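Putative tetR family transcriptional regulator (Streptomyces coelicolor A3, PDB 2Q24) probably binds cis-regulatory DNA through a helix-turn-helix motif and regulates transcription as a member of the TetR family. Local coordinates at residues Arg96-Asp99 and Tyr100-Lys104. Sequence-based numbering, arbitrary orientation.
Sequences RFID and YATAK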
ATOM      1  N   ARG B  96       5.665  13.026   8.197  1.00 24.01           N
ATOM      2  CA  ARG B  96       4.853  12.711   6.998  1.00 24.02           C
ATOM      3  C   ARG B  96       3.596  11.948   7.388  1.00 22.37           C
ATOM      4  O   ARG B  96       2.526  12.151   6.803  1.00 22.84           O
ATOM      5  CB  ARG B  96       5.669  11.909   5.946  1.00 25.12           C
ATOM      6  CG  ARG B  96       6.894  12.687   5.389  1.00 27.47           C
ATOM      7  CD  ARG B  96       6.476  14.029   4.794  1.00 33.00           C
ATOM      8  NE  ARG B  96       5.835  13.854   3.519  1.00 37.33           N
ATOM      9  CZ  ARG B  96       4.795  14.560   3.063  1.00 41.59           C
ATOM     10  NH1 ARG B  96       4.198  15.513   3.790  1.00 39.98           N
ATOM     11  NH2 ARG B  96       4.348  14.289   1.844  1.00 41.12           N
ATOM     12  N   PHE B  97       3.717  11.072   8.372  1.00 21.62           N
ATOM     13  CA  PHE B  97       2.523  10.401   8.894  1.00 24.03           C
ATOM     14  C   PHE B  97       1.532  11.439   9.432  1.00 23.70           C
ATOM     15  O   PHE B  97       0.320  11.346   9.133  1.00 22.31           O
ATOM     16  CB  PHE B  97       2.861   9.417  10.025  1.00 22.67           C
ATOM     17  CG  PHE B  97       1.624   8.748  10.594  1.00 23.83           C
ATOM     18  CD1 PHE B  97       1.161   7.560  10.054  1.00 26.97           C
ATOM     19  CD2 PHE B  97       0.903   9.357  11.614  1.00 22.92           C
ATOM     20  CE1 PHE B  97       0.001   6.966  10.577  1.00 30.47           C
ATOM     21  CE2 PHE B  97      -0.264   8.793  12.102  1.00 24.92           C
ATOM     22  CZ  PHE B  97      -0.700   7.608  11.611  1.00 26.40           C
ATOM     23  N   ILE B  98       2.005  12.392  10.261  1.00 23.20           N
ATOM     24  CA  ILE B  98       1.066  13.396  10.801  1.00 24.67           C
ATOM     25  C   ILE B  98       0.451  14.202   9.671  1.00 25.16           C
ATOM     26  O   ILE B  98      -0.741  14.508   9.719  1.00 24.08           O
ATOM     27  CB  ILE B  98       1.715  14.315  11.885  1.00 25.89           C
ATOM     28  CG1 ILE B  98       2.041  13.455  13.081  1.00 25.91           C
ATOM     29  CG2 ILE B  98       0.749  15.477  12.336  1.00 27.32           C
ATOM     30  CD1 ILE B  98       0.816  12.974  13.867  1.00 33.96           C
ATOM     31  N   ASP B  99       1.242  14.513   8.635  1.00 23.84           N
ATOM     32  CA  ASP B  99       0.720  15.226   7.420  1.00 26.62           C
ATOM     33  C   ASP B  99      -0.445  14.430   6.774  1.00 24.78           C
ATOM     34  O   ASP B  99      -1.496  14.996   6.436  1.00 26.14           O
ATOM     35  CB  ASP B  99       1.811  15.384   6.372  1.00 27.66           C
ATOM     36  CG  ASP B  99       2.919  16.386   6.770  1.00 33.91           C
ATOM     37  OD1 ASP B  99       2.699  17.279   7.622  1.00 33.91           O
ATOM     38  OD2 ASP B  99       4.008  16.279   6.145  1.00 36.37           O
ATOM     39  N   TYR B 100      -0.240  13.125   6.621  1.00 25.31           N
ATOM     40  CA  TYR B 100      -1.246  12.176   6.110  1.00 24.14           C
ATOM     41  C   TYR B 100      -2.488  12.112   7.014  1.00 24.93           C
ATOM     42  O   TYR B 100      -3.624  12.191   6.545  1.00 25.61           O
ATOM     43  CB  TYR B 100      -0.603  10.789   5.995  1.00 24.18           C
ATOM     44  CG  TYR B 100      -1.598   9.673   6.165  1.00 24.12           C
ATOM     45  CD1 TYR B 100      -2.518   9.372   5.170  1.00 24.44           C
ATOM     46  CD2 TYR B 100      -1.657   8.949   7.377  1.00 22.51           C
ATOM     47  CE1 TYR B 100      -3.471   8.359   5.356  1.00 27.05           C
ATOM     48  CE2 TYR B 100      -2.596   7.918   7.552  1.00 28.34           C
ATOM     49  CZ  TYR B 100      -3.509   7.656   6.550  1.00 25.96           C
ATOM     50  OH  TYR B 100      -4.437   6.638   6.719  1.00 28.83           O
ATOM     51  N   ALA B 101      -2.266  11.962   8.320  1.00 24.57           N
ATOM     52  CA  ALA B 101      -3.394  11.810   9.264  1.00 26.39           C
ATOM     53  C   ALA B 101      -4.243  13.092   9.403  1.00 27.55           C
ATOM     54  O   ALA B 101      -5.475  13.043   9.593  1.00 28.92           O
ATOM     55  CB  ALA B 101      -2.833  11.337  10.628  1.00 26.47           C
ATOM     56  N   THR B 102      -3.579  14.228   9.297  1.00 28.29           N
ATOM     57  CA  THR B 102      -4.229  15.545   9.261  1.00 29.64           C
ATOM     58  C   THR B 102      -5.129  15.659   8.034  1.00 29.20           C
ATOM     59  O   THR B 102      -6.310  16.098   8.146  1.00 28.94           O
ATOM     60  CB  THR B 102      -3.164  16.682   9.300  1.00 29.99           C
ATOM     61  OG1 THR B 102      -2.578  16.679  10.617  1.00 31.69           O
ATOM     62  CG2 THR B 102      -3.799  18.075   9.031  1.00 32.83           C
ATOM     63  N   ALA B 103      -4.586  15.288   6.869  1.00 28.39           N
ATOM     64  CA  ALA B 103      -5.359  15.222   5.614  1.00 28.30           C
ATOM     65  C   ALA B 103      -6.552  14.259   5.706  1.00 28.64           C
ATOM     66  O   ALA B 103      -7.703  14.624   5.334  1.00 29.90           O
ATOM     67  CB  ALA B 103      -4.452  14.889   4.442  1.00 28.19           C
ATOM     68  N   LYS B 104      -6.308  13.072   6.265  1.00 27.81           N
ATOM     69  CA  LYS B 104      -7.360  12.071   6.504  1.00 28.43           C
ATOM     70  C   LYS B 104      -8.494  12.692   7.316  1.00 28.52           C
ATOM     71  O   LYS B 104      -9.686  12.574   6.962  1.00 27.95           O
ATOM     72  CB  LYS B 104      -6.777  10.878   7.266  1.00 28.31           C
ATOM     73  CG  LYS B 104      -7.732   9.693   7.374  1.00 31.46           C
ATOM     74  CD  LYS B 104      -7.087   8.572   8.135  1.00 35.20           C
ATOM     75  CE  LYS B 104      -7.966   7.347   8.158  1.00 37.27           C
ATOM     76  NZ  LYS B 104      -9.141   7.565   9.015  1.00 40.42           N
TER
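Arg96 meets Tyr100 one turn further along helix 86-106, its O accepting the Tyr100 N-H at 2.9 Å, while its guanidinium NH1 reaches forward to Asp99 OD2 in a salt bridge modelled unusually short, so its exact length is doubtful. Phe97 repeats the i to i+4 pattern through its backbone, O to Ala101 N at 2.8 Å, and adds side-chain contacts of two kinds. The Phe97 ring, swung beside its own carbonyl carbon (chi1 178°), takes the CD2 edge of Tyr100 over one face, offset toward the rim: a T-shaped pair with centroids 5.6 Å apart and planes at 65°. Phe97 CE2 also reaches Ala101 CB at 3.9 Å, obliquely to the ring. An alanine in place of Phe97 would be likely to leave the Tyr100 edge without the face it packs against and to open a gap beside the Ala101 methyl. Within the all-helical C-terminal domain of this TetR-family protein, the two rings also meet Ile129 of helix 125-142, and Phe97 makes a further edge-to-face pair with Phe156. Tyr100 OH is hydrogen-bonded to Tyr66 OH of helix 58-75. Ile98 O receives Thr102 N at 2.9 Å; Thr102 OG1 lies 3.0 Å from Ile98 O but is also hydrogen-bonded to Ser167 OG, so its proton is not settled. Ile98 CG2 lies 3.9 Å from Thr102 OG1. Asp99 O takes the N-H of Ala103 at 3.1 Å.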